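Local structure of Blo t 1 allergen (Blomia tropicalis, 5JT8) at residues A[56-61]-A[258-263]; A[68-73]-A[267-272]. The protein is a mite allergen of the papain-like cysteine protease family, made as a proenzyme whose propeptide probably keeps it inactive. All coordinates share one frame; numbering follows the deposited sequence.

Interaction 1: A[56-61]-A[258-263]. With NO3 (nitrate ion), chain H.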
# COMPACT_ATOMS: atom_id res chain seq x y z
N LEU A 56 12.15 -10.63 15.92
CA LEU A 56 11.43 -10.89 17.16
C LEU A 56 12.05 -10.09 18.29
O LEU A 56 11.35 -9.59 19.17
CB LEU A 56 11.45 -12.38 17.51
CG LEU A 56 10.69 -12.67 18.81
CD1 LEU A 56 9.22 -12.33 18.67
CD2 LEU A 56 10.86 -14.11 19.22
N LYS A 57 13.37 -9.98 18.25
CA LYS A 57 14.08 -9.15 19.21
C LYS A 57 13.61 -7.69 19.13
O LYS A 57 13.29 -7.07 20.15
CB LYS A 57 15.59 -9.24 18.98
CG LYS A 57 16.43 -8.60 20.05
CD LYS A 57 17.91 -8.67 19.70
CE LYS A 57 18.79 -8.21 20.85
NZ LYS A 57 20.23 -8.44 20.55
N TRP A 58 13.55 -7.15 17.91
CA TRP A 58 13.10 -5.77 17.72
C TRP A 58 11.66 -5.58 18.21
O TRP A 58 11.33 -4.53 18.76
CB TRP A 58 13.19 -5.35 16.25
CG TRP A 58 12.93 -3.88 16.06
CD1 TRP A 58 13.86 -2.89 15.99
CD2 TRP A 58 11.65 -3.24 15.95
NE1 TRP A 58 13.25 -1.67 15.83
CE2 TRP A 58 11.89 -1.86 15.81
CE3 TRP A 58 10.33 -3.70 15.95
CZ2 TRP A 58 10.86 -0.93 15.67
CZ3 TRP A 58 9.31 -2.79 15.81
CH2 TRP A 58 9.58 -1.42 15.67
N VAL A 59 10.82 -6.58 18.00
CA VAL A 59 9.41 -6.51 18.38
C VAL A 59 9.24 -6.44 19.89
O VAL A 59 8.57 -5.54 20.40
CB VAL A 59 8.61 -7.72 17.84
CG1 VAL A 59 7.22 -7.79 18.48
CG2 VAL A 59 8.49 -7.66 16.32
N GLU A 60 9.85 -7.37 20.61
CA GLU A 60 9.67 -7.41 22.06
C GLU A 60 10.23 -6.15 22.75
O GLU A 60 9.66 -5.67 23.72
CB GLU A 60 10.31 -8.67 22.65
CG GLU A 60 9.91 -8.96 24.10
CD GLU A 60 8.50 -8.48 24.45
OE1 GLU A 60 7.52 -8.92 23.80
OE2 GLU A 60 8.36 -7.67 25.39
N GLU A 61 11.33 -5.62 22.23
CA GLU A 61 11.94 -4.44 22.83
C GLU A 61 11.15 -3.17 22.54
O GLU A 61 11.28 -2.18 23.26
CB GLU A 61 13.38 -4.27 22.35
CG GLU A 61 14.33 -5.34 22.88
CD GLU A 61 15.76 -5.13 22.39
OE1 GLU A 61 16.34 -4.06 22.68
OE2 GLU A 61 16.30 -6.03 21.73
N ASN A 258 10.47 0.35 6.70
CA ASN A 258 10.83 0.88 8.02
C ASN A 258 10.33 -0.04 9.15
O ASN A 258 9.19 -0.50 9.11
CB ASN A 258 10.26 2.30 8.20
CG ASN A 258 10.41 2.81 9.63
OD1 ASN A 258 9.63 2.46 10.52
ND2 ASN A 258 11.41 3.66 9.84
N ASN A 259 11.19 -0.30 10.13
CA ASN A 259 10.89 -1.28 11.19
C ASN A 259 9.59 -1.01 11.91
O ASN A 259 8.82 -1.93 12.15
CB ASN A 259 12.03 -1.32 12.21
CG ASN A 259 13.14 -2.25 11.79
OD1 ASN A 259 12.89 -3.34 11.27
ND2 ASN A 259 14.39 -1.83 12.02
N TYR A 260 9.34 0.25 12.25
CA TYR A 260 8.14 0.62 12.99
C TYR A 260 6.88 0.41 12.15
O TYR A 260 5.89 -0.14 12.62
CB TYR A 260 8.24 2.08 13.47
CG TYR A 260 9.38 2.32 14.43
CD1 TYR A 260 10.67 2.58 13.97
CD2 TYR A 260 9.19 2.27 15.81
CE1 TYR A 260 11.72 2.80 14.84
CE2 TYR A 260 10.24 2.48 16.69
CZ TYR A 260 11.50 2.74 16.20
OH TYR A 260 12.55 2.95 17.07
N PHE A 261 6.92 0.87 10.91
CA PHE A 261 5.77 0.67 10.04
C PHE A 261 5.59 -0.82 9.74
O PHE A 261 4.48 -1.34 9.77
CB PHE A 261 5.91 1.46 8.74
CG PHE A 261 4.70 1.35 7.87
CD1 PHE A 261 3.60 2.18 8.10
CD2 PHE A 261 4.62 0.39 6.88
CE1 PHE A 261 2.47 2.08 7.32
CE2 PHE A 261 3.48 0.27 6.11
CZ PHE A 261 2.41 1.11 6.32
N ARG A 262 6.71 -1.48 9.44
CA ARG A 262 6.74 -2.92 9.15
C ARG A 262 5.95 -3.77 10.14
O ARG A 262 5.14 -4.62 9.76
CB ARG A 262 8.19 -3.40 9.10
CG ARG A 262 8.40 -4.83 8.70
CD ARG A 262 9.89 -5.09 8.50
NE ARG A 262 10.18 -6.51 8.31
CZ ARG A 262 11.39 -7.01 8.11
NH1 ARG A 262 12.45 -6.21 8.05
NH2 ARG A 262 11.53 -8.32 7.96
N ASN A 263 6.18 -3.51 11.42
CA ASN A 263 5.60 -4.36 12.46
C ASN A 263 4.43 -3.74 13.17
O ASN A 263 3.99 -4.25 14.20
CB ASN A 263 6.67 -4.72 13.48
CG ASN A 263 7.72 -5.62 12.90
OD1 ASN A 263 7.50 -6.82 12.74
ND2 ASN A 263 8.88 -5.04 12.57
N NO3 H . 12.81 6.43 12.09
O1 NO3 H . 12.65 7.43 12.86
O2 NO3 H . 12.92 6.61 10.84
O3 NO3 H . 12.86 5.25 12.56

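Interaction 2: A[68-73]-A[267-272]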
# COMPACT_ATOMS: atom_id res chain seq x y z
N VAL A 68 2.22 1.92 21.55
CA VAL A 68 2.03 1.42 20.19
C VAL A 68 2.37 -0.06 20.16
O VAL A 68 3.41 -0.47 20.67
CB VAL A 68 2.88 2.19 19.16
CG1 VAL A 68 2.73 1.58 17.79
CG2 VAL A 68 2.49 3.68 19.14
N GLU A 69 1.48 -0.84 19.57
CA GLU A 69 1.68 -2.28 19.47
C GLU A 69 2.52 -2.64 18.26
O GLU A 69 2.27 -2.12 17.16
CB GLU A 69 0.32 -2.97 19.40
CG GLU A 69 0.39 -4.47 19.18
CD GLU A 69 -0.98 -5.05 18.86
OE1 GLU A 69 -1.82 -4.32 18.29
OE2 GLU A 69 -1.22 -6.23 19.19
N TYR A 70 3.52 -3.50 18.45
CA TYR A 70 4.25 -4.08 17.32
C TYR A 70 4.16 -5.61 17.37
O TYR A 70 4.03 -6.19 18.44
CB TYR A 70 5.72 -3.63 17.33
CG TYR A 70 5.87 -2.14 17.29
CD1 TYR A 70 5.76 -1.45 16.10
CD2 TYR A 70 6.10 -1.41 18.46
CE1 TYR A 70 5.88 -0.08 16.04
CE2 TYR A 70 6.23 -0.03 18.41
CZ TYR A 70 6.11 0.63 17.20
OH TYR A 70 6.23 1.99 17.13
N ALA A 71 4.21 -6.25 16.20
CA ALA A 71 4.06 -7.71 16.15
C ALA A 71 4.65 -8.36 14.90
O ALA A 71 4.56 -7.81 13.79
CB ALA A 71 2.58 -8.08 16.26
N ILE A 72 5.26 -9.52 15.11
CA ILE A 72 5.67 -10.44 14.06
C ILE A 72 4.59 -10.62 12.98
O ILE A 72 3.40 -10.64 13.27
CB ILE A 72 5.97 -11.84 14.67
CG1 ILE A 72 7.11 -11.73 15.69
CG2 ILE A 72 6.29 -12.86 13.60
CD1 ILE A 72 8.38 -11.17 15.09
N ASN A 73 5.02 -10.74 11.72
CA ASN A 73 4.12 -11.12 10.65
C ASN A 73 4.83 -12.00 9.62
O ASN A 73 6.00 -12.38 9.80
CB ASN A 73 3.54 -9.89 9.97
CG ASN A 73 4.61 -8.91 9.55
OD1 ASN A 73 5.44 -9.20 8.68
ND2 ASN A 73 4.60 -7.73 10.17
N GLY A 267 -2.36 1.35 17.56
CA GLY A 267 -1.71 2.55 18.07
C GLY A 267 -1.40 3.58 17.00
O GLY A 267 -1.55 3.33 15.81
N VAL A 268 -0.98 4.77 17.42
CA VAL A 268 -0.60 5.80 16.46
C VAL A 268 0.91 5.93 16.39
O VAL A 268 1.56 6.29 17.38
CB VAL A 268 -1.21 7.17 16.78
CG1 VAL A 268 -0.75 8.18 15.74
CG2 VAL A 268 -2.72 7.07 16.80
N LEU A 269 1.46 5.62 15.23
CA LEU A 269 2.89 5.73 15.00
C LEU A 269 3.30 7.19 14.96
O LEU A 269 2.96 7.91 14.01
CB LEU A 269 3.26 5.01 13.70
CG LEU A 269 4.74 4.67 13.52
CD1 LEU A 269 5.26 3.86 14.71
CD2 LEU A 269 4.95 3.90 12.22
N ARG A 270 4.02 7.63 15.98
CA ARG A 270 4.52 9.00 16.07
C ARG A 270 6.04 9.05 15.94
O ARG A 270 6.72 8.06 16.23
CB ARG A 270 4.12 9.64 17.41
CG ARG A 270 2.64 9.87 17.63
CD ARG A 270 2.43 10.79 18.83
NE ARG A 270 3.13 10.30 20.01
CZ ARG A 270 3.19 10.96 21.17
NH1 ARG A 270 2.60 12.14 21.30
NH2 ARG A 270 3.85 10.43 22.19
N GLY A 271 6.55 10.20 15.52
CA GLY A 271 7.98 10.44 15.49
C GLY A 271 8.82 9.53 14.60
O GLY A 271 9.99 9.32 14.87
N VAL A 272 8.23 8.98 13.55
CA VAL A 272 9.00 8.12 12.66
C VAL A 272 9.29 8.78 11.31
O VAL A 272 8.37 9.24 10.61
CB VAL A 272 8.27 6.77 12.41
CG1 VAL A 272 8.94 5.99 11.30
CG2 VAL A 272 8.23 5.94 13.69

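Interaction 1: A[56-61]-A[258-263]
The indole of W58 lies across the start of helix 259-262, with one face over N259 and its six-membered rim against Y260. N259 CB sits 4.0 Å from the centroid of the six-membered ring of W58 and 28° off its normal. This is a CH-pi contact, offset toward the rim, where N259 CB is 3.6 Å from W58 CE2. Y260 meets the same indole in an edge-to-face pair. The two planes stand at 83°, and W58 CZ2 hangs 3.5 Å above the centre of the Y260 ring. W58 CG is anti to its backbone N (chi1 -171°), and the indole beyond it lies against the facing helix.

Helix 42-62, which carries W58, belongs to the I29 inhibitory prodomain. The segment it faces is in the papain-like protease, in a region that probably corresponds to the prosegment-binding loop of related proenzymes. H62, one helical turn after W58, stacks on the W58 ring.

N263 closes the other end of the short helix. Its ND2 donates to N259 O at 3.1 Å, an oxygen that also accepts from N263 N. The same ND2 approaches W58 CE3 obliquely, and it has a second partner in Q55 OE1. V59 touches the other branch of this amide, with V59 CG2 3.8 Å from N263 OD1. At the N-cap, N258 OD1 takes F261 N on a lone pair, in the carbonyl plane, and Y260 N more weakly. N258 ND2 gives a weak bond to a nitrate ion, at 3.5 Å from its O3.

Interaction 2: A[68-73]-A[267-272]
Y70 reaches from the prodomain to L269 of the protease and touches it with its hydroxyl end. This segment is the extended part of the propeptide after helix 42-62. It runs antiparallel to the chain just before 267-272: E69 has backbone hydrogen bonds with G265 and N266, and A71 has one with N263. The extended segment lies on this loop much as a propeptide lies on the prosegment-binding loop of related papain-like proenzymes.

The Y70 side chain can be followed outward. CB leaves the backbone across the contact, not straight at the other segment. CG is anti to the carbonyl carbon (chi1 -58°), and the ring beyond it extends toward L269. The rim of the W58 indole meets a face of this ring edge-to-face, and H62 also touches the side chain. Further out, Y70 CZ comes within 4.2 Å of L269 CD1. The two side chains cross at about a right angle.

V68 makes the second contact. Its CB points at the protease, and CG2 carries the touch. CG2 lies 3.3 Å from V268 O and 3.9 Å from V268 C. This is van der Waals contact of a methyl with a peptide group. The V68 side chain also touches L264.

The backbones are close here, with V68 CA 4.4 Å from G267 CA. G267 has no side chain, which lets the V68 backbone come this close; its positive phi (113°) also suits a residue without CB. E69 turns its carboxylate to the loop, where OE1 accepts from N266 N. Past the strand 268-269, R270 NH2 forms a salt bridge with D66 OD1. At the tip of Y70, the L269 methyl CD1 lies at the ring edge, near its plane, 3.2 Å from OH.

From the N terminus, the chain first gives helix 42-62 and then the extended segment 68-73. Both lie in the propeptide. About 185 residues later it returns with helix 259-262, which closes interaction 1, and then with strand 268-269, which closes interaction 2. The order is 56-61, 68-73, 258-263, 267-272, so the two loops cross and neither nests in the other. Their centres are about 8 Å apart. They also join directly: V59 CG1 lies 3.6 Å from Y70 O, and Y70 OH packs on Y260 CD2. Together they tie the prodomain helix and the extended segment after it to the protease region 258-272.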